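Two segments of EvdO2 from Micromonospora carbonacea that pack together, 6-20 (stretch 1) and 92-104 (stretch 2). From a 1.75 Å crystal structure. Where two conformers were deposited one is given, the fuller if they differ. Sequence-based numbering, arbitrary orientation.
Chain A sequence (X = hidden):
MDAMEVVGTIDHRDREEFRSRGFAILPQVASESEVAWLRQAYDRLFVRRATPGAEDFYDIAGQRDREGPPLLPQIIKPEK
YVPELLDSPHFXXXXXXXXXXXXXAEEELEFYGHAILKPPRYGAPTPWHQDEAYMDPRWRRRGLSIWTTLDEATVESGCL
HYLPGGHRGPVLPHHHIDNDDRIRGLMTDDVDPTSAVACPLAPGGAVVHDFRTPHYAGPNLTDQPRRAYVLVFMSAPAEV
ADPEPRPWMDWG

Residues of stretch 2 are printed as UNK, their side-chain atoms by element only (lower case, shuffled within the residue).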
ATOM      1  N   VAL A   6      13.082  16.223  11.559  1.00 40.04           N
ATOM      2  CA  VAL A   6      13.984  15.800  10.494  1.00 32.61           C
ATOM      3  C   VAL A   6      13.370  14.703   9.632  1.00 26.81           C
ATOM      4  O   VAL A   6      12.556  13.897  10.096  1.00 25.60           O
ATOM      5  CB  VAL A   6      15.327  15.304  11.055  1.00 36.57           C
ATOM      6  CG1 VAL A   6      16.049  16.429  11.786  1.00 40.60           C
ATOM      7  CG2 VAL A   6      15.100  14.134  11.977  1.00 29.69           C
ATOM      8  N   VAL A   7      13.758  14.689   8.362  1.00 22.05           N
ATOM      9  CA  VAL A   7      13.329  13.654   7.437  1.00 20.41           C
ATOM     10  C   VAL A   7      14.542  13.180   6.670  1.00 19.81           C
ATOM     11  O   VAL A   7      15.508  13.930   6.505  1.00 22.53           O
ATOM     12  CB  VAL A   7      12.244  14.138   6.433  1.00 37.20           C
ATOM     13  CG1 VAL A   7      10.986  14.594   7.156  1.00 39.87           C
ATOM     14  CG2 VAL A   7      12.786  15.242   5.545  1.00 42.04           C
ATOM     15  N   GLY A   8      14.495  11.936   6.215  1.00 18.30           N
ATOM     16  CA  GLY A   8      15.610  11.353   5.504  1.00 21.66           C
ATOM     17  C   GLY A   8      15.731  11.899   4.096  1.00 20.26           C
ATOM     18  O   GLY A   8      14.940  12.750   3.670  1.00 21.74           O
ATOM     19  N   THR A   9      16.734  11.412   3.379  1.00 22.02           N
ATOM     20  CA  THR A   9      16.940  11.797   1.985  1.00 25.87           C
ATOM     21  C   THR A   9      16.980  10.554   1.119  1.00 23.21           C
ATOM     22  O   THR A   9      17.122   9.451   1.641  1.00 22.28           O
ATOM     23  CB  THR A   9      18.255  12.586   1.789  1.00 25.43           C
ATOM     24  OG1 THR A   9      19.369  11.798   2.241  1.00 21.47           O
ATOM     25  CG2 THR A   9      18.211  13.894   2.553  1.00 32.97           C
ATOM     26  N   ILE A  10      16.859  10.728  -0.196  1.00 18.47           N
ATOM     27  CA  ILE A  10      17.122   9.619  -1.093  1.00 17.13           C
ATOM     28  C   ILE A  10      18.395   9.867  -1.884  1.00 18.63           C
ATOM     29  O   ILE A  10      18.787  11.014  -2.125  1.00 22.17           O
ATOM     30  CB  ILE A  10      15.957   9.349  -2.069  1.00 22.75           C
ATOM     31  CG1 ILE A  10      15.615  10.595  -2.882  1.00 28.84           C
ATOM     32  CG2 ILE A  10      14.725   8.837  -1.311  1.00 21.80           C
ATOM     33  CD1 ILE A  10      14.605  10.314  -3.990  1.00 35.79           C
ATOM     34  N   ASP A  11      19.060   8.781  -2.260  1.00 19.94           N
ATOM     35  CA  ASP A  11      20.261   8.904  -3.065  1.00 20.19           C
ATOM     36  C   ASP A  11      20.220   7.938  -4.235  1.00 19.59           C
ATOM     37  O   ASP A  11      19.228   7.225  -4.430  1.00 17.63           O
ATOM     38  CB  ASP A  11      21.519   8.684  -2.219  1.00 18.44           C
ATOM     39  CG  ASP A  11      21.499   7.388  -1.452  1.00 27.45           C
ATOM     40  OD1 ASP A  11      20.862   6.414  -1.916  1.00 30.17           O
ATOM     41  OD2 ASP A  11      22.136   7.343  -0.367  1.00 33.02           O
ATOM     42  N   HIS A  12      21.280   7.939  -5.038  1.00 18.12           N
ATOM     43  CA  HIS A  12      21.301   7.091  -6.227  1.00 18.39           C
ATOM     44  C   HIS A  12      21.091   5.629  -5.883  1.00 19.70           C
ATOM     45  O   HIS A  12      20.407   4.907  -6.606  1.00 19.03           O
ATOM     46  CB  HIS A  12      22.617   7.248  -6.978  1.00 22.24           C
ATOM     47  CG  HIS A  12      22.756   6.322  -8.142  1.00 30.56           C
ATOM     48  ND1 HIS A  12      23.396   5.102  -8.051  1.00 33.35           N
ATOM     49  CD2 HIS A  12      22.334   6.431  -9.425  1.00 23.33           C
ATOM     50  CE1 HIS A  12      23.367   4.504  -9.229  1.00 28.94           C
ATOM     51  NE2 HIS A  12      22.729   5.290 -10.079  1.00 33.19           N
ATOM     52  N   ARG A  13      21.692   5.191  -4.784  1.00 19.17           N
ATOM     53  CA  ARG A  13      21.595   3.801  -4.361  0.62 19.25           C
ATOM     54  C   ARG A  13      20.147   3.382  -4.109  1.00 18.90           C
ATOM     55  O   ARG A  13      19.753   2.253  -4.417  1.00 19.39           O
ATOM     56  CB  ARG A  13      22.435   3.582  -3.100  0.62 24.00           C
ATOM     57  CG  ARG A  13      22.423   2.160  -2.586  0.62 27.84           C
ATOM     58  CD  ARG A  13      22.937   2.105  -1.156  0.62 30.84           C
ATOM     59  NE  ARG A  13      22.170   2.979  -0.270  0.62 36.85           N
ATOM     60  CZ  ARG A  13      22.316   3.018   1.048  0.62 26.07           C
ATOM     61  NH1 ARG A  13      23.201   2.229   1.637  0.62 34.94           N
ATOM     62  NH2 ARG A  13      21.572   3.840   1.775  0.62 35.88           N
ATOM     63  N   ASP A  14      19.357   4.295  -3.541  1.00 17.40           N
ATOM     64  CA  ASP A  14      17.941   4.015  -3.276  1.00 18.19           C
ATOM     65  C   ASP A  14      17.216   3.742  -4.588  1.00 18.94           C
ATOM     66  O   ASP A  14      16.466   2.777  -4.706  1.00 17.38           O
ATOM     67  CB  ASP A  14      17.256   5.177  -2.552  1.00 16.72           C
ATOM     68  CG  ASP A  14      17.768   5.375  -1.141  1.00 22.34           C
ATOM     69  OD1 ASP A  14      17.911   4.374  -0.407  1.00 23.41           O
ATOM     70  OD2 ASP A  14      18.034   6.535  -0.772  1.00 24.87           O
ATOM     71  N   ARG A  15      17.432   4.613  -5.571  1.00 18.32           N
ATOM     72  CA  ARG A  15      16.784   4.450  -6.859  0.54 16.74           C
ATOM     73  C   ARG A  15      17.257   3.184  -7.562  1.00 18.25           C
ATOM     74  O   ARG A  15      16.454   2.476  -8.197  1.00 17.35           O
ATOM     75  CB  ARG A  15      17.042   5.676  -7.742  0.54 19.70           C
ATOM     76  CG  ARG A  15      16.347   5.627  -9.088  0.54 16.33           C
ATOM     77  CD  ARG A  15      16.788   6.797  -9.962  0.54 20.22           C
ATOM     78  NE  ARG A  15      16.391   6.615 -11.356  0.54 30.86           N
ATOM     79  CZ  ARG A  15      17.140   6.006 -12.270  0.54 32.14           C
ATOM     80  NH1 ARG A  15      18.326   5.514 -11.939  0.54 34.68           N
ATOM     81  NH2 ARG A  15      16.700   5.881 -13.516  0.54 33.18           N
ATOM     82  N   GLU A  16      18.553   2.907  -7.458  1.00 17.88           N
ATOM     83  CA  GLU A  16      19.134   1.767  -8.127  1.00 16.81           C
ATOM     84  C   GLU A  16      18.541   0.468  -7.590  1.00 19.58           C
ATOM     85  O   GLU A  16      18.186  -0.428  -8.357  1.00 18.08           O
ATOM     86  CB  GLU A  16      20.653   1.777  -7.974  1.00 19.36           C
ATOM     87  CG  GLU A  16      21.331   0.560  -8.569  1.00 29.27           C
ATOM     88  CD  GLU A  16      22.818   0.516  -8.261  1.00 36.75           C
ATOM     89  OE1 GLU A  16      23.226   1.030  -7.192  1.00 35.75           O
ATOM     90  OE2 GLU A  16      23.573  -0.034  -9.090  1.00 37.38           O
ATOM     91  N   GLU A  17      18.413   0.367  -6.275  1.00 17.89           N
ATOM     92  CA  GLU A  17      17.879  -0.867  -5.705  1.00 21.04           C
ATOM     93  C   GLU A  17      16.375  -0.962  -5.936  1.00 19.46           C
ATOM     94  O   GLU A  17      15.846  -2.064  -6.126  1.00 19.50           O
ATOM     95  CB  GLU A  17      18.222  -0.973  -4.217  1.00 27.60           C
ATOM     96  CG  GLU A  17      19.721  -1.188  -3.946  1.00 34.08           C
ATOM     97  CD  GLU A  17      20.322  -2.335  -4.752  1.00 47.18           C
ATOM     98  OE1 GLU A  17      19.763  -3.454  -4.729  1.00 47.91           O
ATOM     99  OE2 GLU A  17      21.360  -2.115  -5.414  1.00 52.29           O
ATOM    100  N   PHE A  18      15.678   0.174  -5.942  1.00 16.23           N
ATOM    101  CA  PHE A  18      14.271   0.148  -6.346  1.00 16.82           C
ATOM    102  C   PHE A  18      14.105  -0.440  -7.753  1.00 21.37           C
ATOM    103  O   PHE A  18      13.225  -1.270  -7.979  1.00 21.42           O
ATOM    104  CB  PHE A  18      13.639   1.544  -6.283  1.00 20.73           C
ATOM    105  CG  PHE A  18      12.224   1.588  -6.809  1.00 16.49           C
ATOM    106  CD1 PHE A  18      11.164   1.136  -6.018  1.00 19.04           C
ATOM    107  CD2 PHE A  18      11.954   2.053  -8.088  1.00 15.98           C
ATOM    108  CE1 PHE A  18       9.859   1.160  -6.512  1.00 18.18           C
ATOM    109  CE2 PHE A  18      10.658   2.077  -8.585  1.00 21.93           C
ATOM    110  CZ  PHE A  18       9.611   1.629  -7.788  1.00 20.10           C
ATOM    111  N   ARG A  19      14.951  -0.029  -8.698  1.00 15.65           N
ATOM    112  CA  ARG A  19      14.832  -0.506 -10.075  1.00 17.12           C
ATOM    113  C   ARG A  19      15.167  -1.980 -10.188  1.00 18.60           C
ATOM    114  O   ARG A  19      14.522  -2.723 -10.924  1.00 21.32           O
ATOM    115  CB  ARG A  19      15.755   0.280 -11.014  1.00 22.64           C
ATOM    116  CG  ARG A  19      15.486   1.753 -11.059  1.00 36.49           C
ATOM    117  CD  ARG A  19      14.044   2.043 -11.344  1.00 48.77           C
ATOM    118  NE  ARG A  19      13.852   3.469 -11.565  1.00 60.11           N
ATOM    119  CZ  ARG A  19      13.949   4.058 -12.751  1.00 65.76           C
ATOM    120  NH1 ARG A  19      14.225   3.344 -13.836  1.00 67.46           N
ATOM    121  NH2 ARG A  19      13.761   5.365 -12.847  1.00 70.53           N
ATOM    122  N   SER A  20      16.185  -2.387  -9.437  1.00 17.96           N
ATOM    123  CA  SER A  20      16.694  -3.742  -9.469  1.00 19.23           C
ATOM    124  C   SER A  20      15.739  -4.714  -8.804  1.00 18.94           C
ATOM    125  O   SER A  20      15.424  -5.765  -9.360  1.00 20.34           O
ATOM    126  CB  SER A  20      18.058  -3.805  -8.770  1.00 23.33           C
ATOM    127  OG  SER A  20      18.451  -5.153  -8.575  1.00 32.66           O
ATOM    128  N   UNK A  92       4.277  16.270  -1.019  1.00 22.33           N
ATOM    129  CA  UNK A  92       5.167  16.857  -2.009  1.00 22.13           C
ATOM    130  C   UNK A  92       6.468  16.075  -2.079  1.00 23.53           C
ATOM    131  O   UNK A  92       7.026  15.866  -3.158  1.00 22.01           O
ATOM    132  c   UNK A  92       5.439  18.320  -1.679  1.00 24.37           C
ATOM    133  N   UNK A  93       6.939  15.655  -0.905  1.00 18.86           N
ATOM    134  CA  UNK A  93       8.165  14.898  -0.756  1.00 19.53           C
ATOM    135  C   UNK A  93       8.013  13.549  -1.453  1.00 16.66           C
ATOM    136  O   UNK A  93       8.904  13.096  -2.177  1.00 19.38           O
ATOM    137  c   UNK A  93       9.999  14.136   2.646  1.00 25.85           C
ATOM    138  c   UNK A  93       8.752  15.590   4.230  1.00 24.30           C
ATOM    139  n   UNK A  93       8.070  14.549   4.700  1.00 22.65           N
ATOM    140  n   UNK A  93       9.666  15.424   3.273  1.00 20.67           N
ATOM    141  c   UNK A  93       9.837  14.182   1.107  1.00 29.67           C
ATOM    142  n   UNK A  93       8.515  16.805   4.722  1.00 24.40           N
ATOM    143  c   UNK A  93       8.476  14.719   0.743  1.00 26.95           C
ATOM    144  N   UNK A  94       6.871  12.916  -1.235  1.00 16.33           N
ATOM    145  CA  UNK A  94       6.598  11.626  -1.857  1.00 14.22           C
ATOM    146  C   UNK A  94       6.450  11.744  -3.382  1.00 14.25           C
ATOM    147  O   UNK A  94       6.894  10.857  -4.117  1.00 16.19           O
ATOM    148  s   UNK A  94       5.604  10.369   0.431  1.00 19.30           S
ATOM    149  c   UNK A  94       5.341  11.005  -1.249  1.00 19.56           C
ATOM    150  N   UNK A  95       5.837  12.832  -3.855  1.00 14.90           N
ATOM    151  CA  UNK A  95       5.676  13.026  -5.302  1.00 16.51           C
ATOM    152  C   UNK A  95       7.054  13.168  -5.953  1.00 18.18           C
ATOM    153  O   UNK A  95       7.311  12.645  -7.045  1.00 18.83           O
ATOM    154  n   UNK A  95       4.176  16.858  -6.697  1.00 33.64           N
ATOM    155  c   UNK A  95       3.539  15.675  -7.272  1.00 24.00           C
ATOM    156  c   UNK A  95       4.792  14.249  -5.599  1.00 17.48           C
ATOM    157  n   UNK A  95       2.245  18.110  -6.575  1.00 35.20           N
ATOM    158  c   UNK A  95       3.548  17.987  -6.377  1.00 35.24           C
ATOM    159  n   UNK A  95       4.235  18.993  -5.846  1.00 43.53           N
ATOM    160  c   UNK A  95       4.427  14.439  -7.077  1.00 21.43           C
ATOM    161  N   UNK A  96       7.951  13.872  -5.269  1.00 19.83           N
ATOM    162  CA  UNK A  96       9.318  14.038  -5.757  1.00 19.56           C
ATOM    163  C   UNK A  96      10.058  12.711  -5.793  1.00 22.51           C
ATOM    164  O   UNK A  96      10.815  12.444  -6.719  1.00 18.98           O
ATOM    165  o   UNK A  96       9.435  16.299  -4.946  1.00 38.14           O
ATOM    166  c   UNK A  96      10.081  15.040  -4.891  1.00 25.60           C
ATOM    167  N   UNK A  97       9.836  11.878  -4.780  1.00 16.12           N
ATOM    168  CA  UNK A  97      10.445  10.558  -4.748  1.00 15.76           C
ATOM    169  C   UNK A  97       9.921   9.718  -5.915  1.00 14.94           C
ATOM    170  O   UNK A  97      10.684   9.055  -6.606  1.00 18.28           O
ATOM    171  c   UNK A  97      10.550   8.374  -3.498  1.00 20.55           C
ATOM    172  c   UNK A  97      10.163   9.835  -3.402  1.00 17.27           C
ATOM    173  c   UNK A  97      10.607   9.994  -0.877  1.00 23.51           C
ATOM    174  c   UNK A  97      10.942  10.519  -2.270  1.00 23.24           C
ATOM    175  N   UNK A  98       8.617   9.778  -6.141  1.00 16.55           N
ATOM    176  CA  UNK A  98       7.986   9.008  -7.215  1.00 18.22           C
ATOM    177  C   UNK A  98       8.561   9.415  -8.562  1.00 16.01           C
ATOM    178  O   UNK A  98       8.874   8.566  -9.402  1.00 16.64           O
ATOM    179  c   UNK A  98       6.476   9.205  -7.198  1.00 16.76           C
ATOM    180  N   UNK A  99       8.702  10.724  -8.742  1.00 16.52           N
ATOM    181  CA  UNK A  99       9.290  11.282  -9.948  1.00 17.74           C
ATOM    182  C   UNK A  99      10.703  10.752 -10.190  1.00 18.11           C
ATOM    183  O   UNK A  99      11.036  10.332 -11.305  1.00 22.51           O
ATOM    184  c   UNK A  99       9.311  12.805  -9.858  1.00 25.71           C
ATOM    185  o   UNK A  99       9.980  13.344 -10.980  1.00 32.31           O
ATOM    186  N   UNK A 100      11.528  10.769  -9.145  1.00 20.46           N
ATOM    187  CA  UNK A 100      12.893  10.258  -9.245  1.00 26.18           C
ATOM    188  C   UNK A 100      12.912   8.770  -9.574  1.00 25.91           C
ATOM    189  O   UNK A 100      13.700   8.310 -10.402  1.00 30.64           O
ATOM    190  c   UNK A 100      13.651  10.514  -7.952  1.00 23.13           C
ATOM    191  N   UNK A 101      12.032   8.014  -8.932  1.00 19.20           N
ATOM    192  CA  UNK A 101      12.028   6.567  -9.104  1.00 21.55           C
ATOM    193  C   UNK A 101      11.425   6.135 -10.447  1.00 28.43           C
ATOM    194  O   UNK A 101      11.794   5.093 -10.978  1.00 28.21           O
ATOM    195  c   UNK A 101      13.950   6.362  -5.304  1.00 20.12           C
ATOM    196  c   UNK A 101      12.348   4.780  -4.488  1.00 22.67           C
ATOM    197  c   UNK A 101      11.268   5.882  -7.966  1.00 15.20           C
ATOM    198  c   UNK A 101      11.632   4.909  -5.673  1.00 22.55           C
ATOM    199  c   UNK A 101      12.063   5.755  -6.682  1.00 22.79           C
ATOM    200  c   UNK A 101      13.225   6.480  -6.487  1.00 24.77           C
ATOM    201  c   UNK A 101      13.509   5.505  -4.305  1.00 18.34           C
ATOM    202  N   UNK A 102      10.487   6.919 -10.980  1.00 22.03           N
ATOM    203  CA  UNK A 102       9.828   6.561 -12.236  1.00 22.53           C
ATOM    204  C   UNK A 102      10.434   7.250 -13.457  1.00 26.12           C
ATOM    205  O   UNK A 102      10.053   6.948 -14.584  1.00 30.63           O
ATOM    206  c   UNK A 102       6.124   6.803 -11.026  1.00 21.33           C
ATOM    207  c   UNK A 102       8.331   6.888 -12.170  1.00 19.09           C
ATOM    208  c   UNK A 102       7.480   6.147 -11.139  1.00 18.34           C
ATOM    209  c   UNK A 102       7.322   4.690 -11.529  1.00 22.41           C
ATOM    210  N   UNK A 103      11.368   8.171 -13.232  1.00 29.05           N
ATOM    211  CA  UNK A 103      11.927   9.002 -14.303  1.00 32.73           C
ATOM    212  C   UNK A 103      10.834   9.734 -15.071  1.00 33.19           C
ATOM    213  O   UNK A 103      10.839   9.778 -16.306  1.00 32.63           O
ATOM    214  o   UNK A 103      14.387   6.529 -14.731  1.00 55.04           O
ATOM    215  o   UNK A 103      14.795   8.606 -14.133  1.00 58.52           O
ATOM    216  c   UNK A 103      12.765   8.167 -15.270  1.00 40.05           C
ATOM    217  c   UNK A 103      14.080   7.738 -14.674  1.00 51.76           C
ATOM    218  N   UNK A 104       9.906  10.314 -14.322  1.00 29.34           N
ATOM    219  CA  UNK A 104       8.806  11.077 -14.893  1.00 28.73           C
ATOM    220  C   UNK A 104       8.656  12.407 -14.186  1.00 34.09           C
ATOM    221  O   UNK A 104       8.877  12.494 -12.978  1.00 30.44           O
ATOM    222  c   UNK A 104       7.474   9.057 -15.588  1.00 33.41           C
ATOM    223  s   UNK A 104       5.926   8.217 -15.266  1.00 42.39           S
ATOM    224  c   UNK A 104       4.751   9.530 -15.586  1.00 28.18           C
ATOM    225  c   UNK A 104       7.502  10.303 -14.778  1.00 23.60           C
TER

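Position 92 carries a single side-chain carbon, out of reach of stretch 1, so it is alanine; Ala92 simply continues a helix that began earlier in the chain. At position 93 three carbons lead to a nitrogen and then to a carbon bearing two more nitrogens, which is arginine. Its CA-to-CB bond points toward stretch 1, and CG1 of Val7 lies 3.8 Å from NH1 of Arg93, over one face of the guanidinium. That flat face accepts an apolar neighbour while NH1 and NH2 are hydrogen-bonded elsewhere in the structure.

Position 94, one carbon and a sulfur, is cysteine; Cys94 is buried but does not touch stretch 1. Position 95 repeats the pattern of three carbons, a nitrogen and a carbon with two nitrogens, so it is a second arginine, and Arg95 is out of reach of stretch 1. Position 96 has one carbon and one oxygen: serine, Ser96, likewise without a contact.

Position 97 has four carbons, forked at the first, with one arm two carbons long, which defines isoleucine. CD1 of Ile10 comes to 4.1 Å from CG1 of Ile97, a fit between two branched apolar chains that needs no polar partner. Position 98, a lone carbon pointing away, is alanine, Ala98. Position 99, a carbon and an oxygen, is serine; instead of reaching stretch 1, OG of Ser99 makes a very short 2.4 Å hydrogen bond to the backbone O of position 104. Position 100 again has one carbon, 4.1 Å from CD1 of Ile10, and is alanine. The small CB of Ala100 gives the isoleucine an apolar surface, and its backbone O receives a weak hydrogen bond from NE of Arg15 at 3.3 Å.

At position 101 one carbon bears a six-carbon ring with no oxygen: phenylalanine. Phe101 has the largest area covered by stretch 1. Its ring forms an offset stack with Phe18, centroids 4.8 Å apart and planes at 26°, while CB of Phe18 sits over its face. CE1 of Phe101 also lies 3.8 Å from CA of Arg15, so the flat ring packs against backbone as well as side chains.

Position 102 has four carbons forked at the second, hence leucine; buried Leu102 points away from stretch 1. Position 103 has two carbons, the second carrying two oxygens: aspartate. Asp103, the first residue to leave the helix and one with positive phi, directs its carboxylate to stretch 1. OD2 accepts from NH2 of Arg15 at 2.7 Å and from NH2 of Arg19 at a very short 2.3 Å, both in salt bridges. Position 104, two carbons, a sulfur and a carbon in an unbranched chain, is methionine; Met104 is buried and out of reach.

The contact joins two helices crossing at 62°. Phe101 fills its middle with aromatic and aliphatic packing, Ile10 extends the apolar patch, and the carboxylate of Asp103 draws together two arginines one helical turn apart.

Stretch 2 (92-104) ARCRSIASAFLDM
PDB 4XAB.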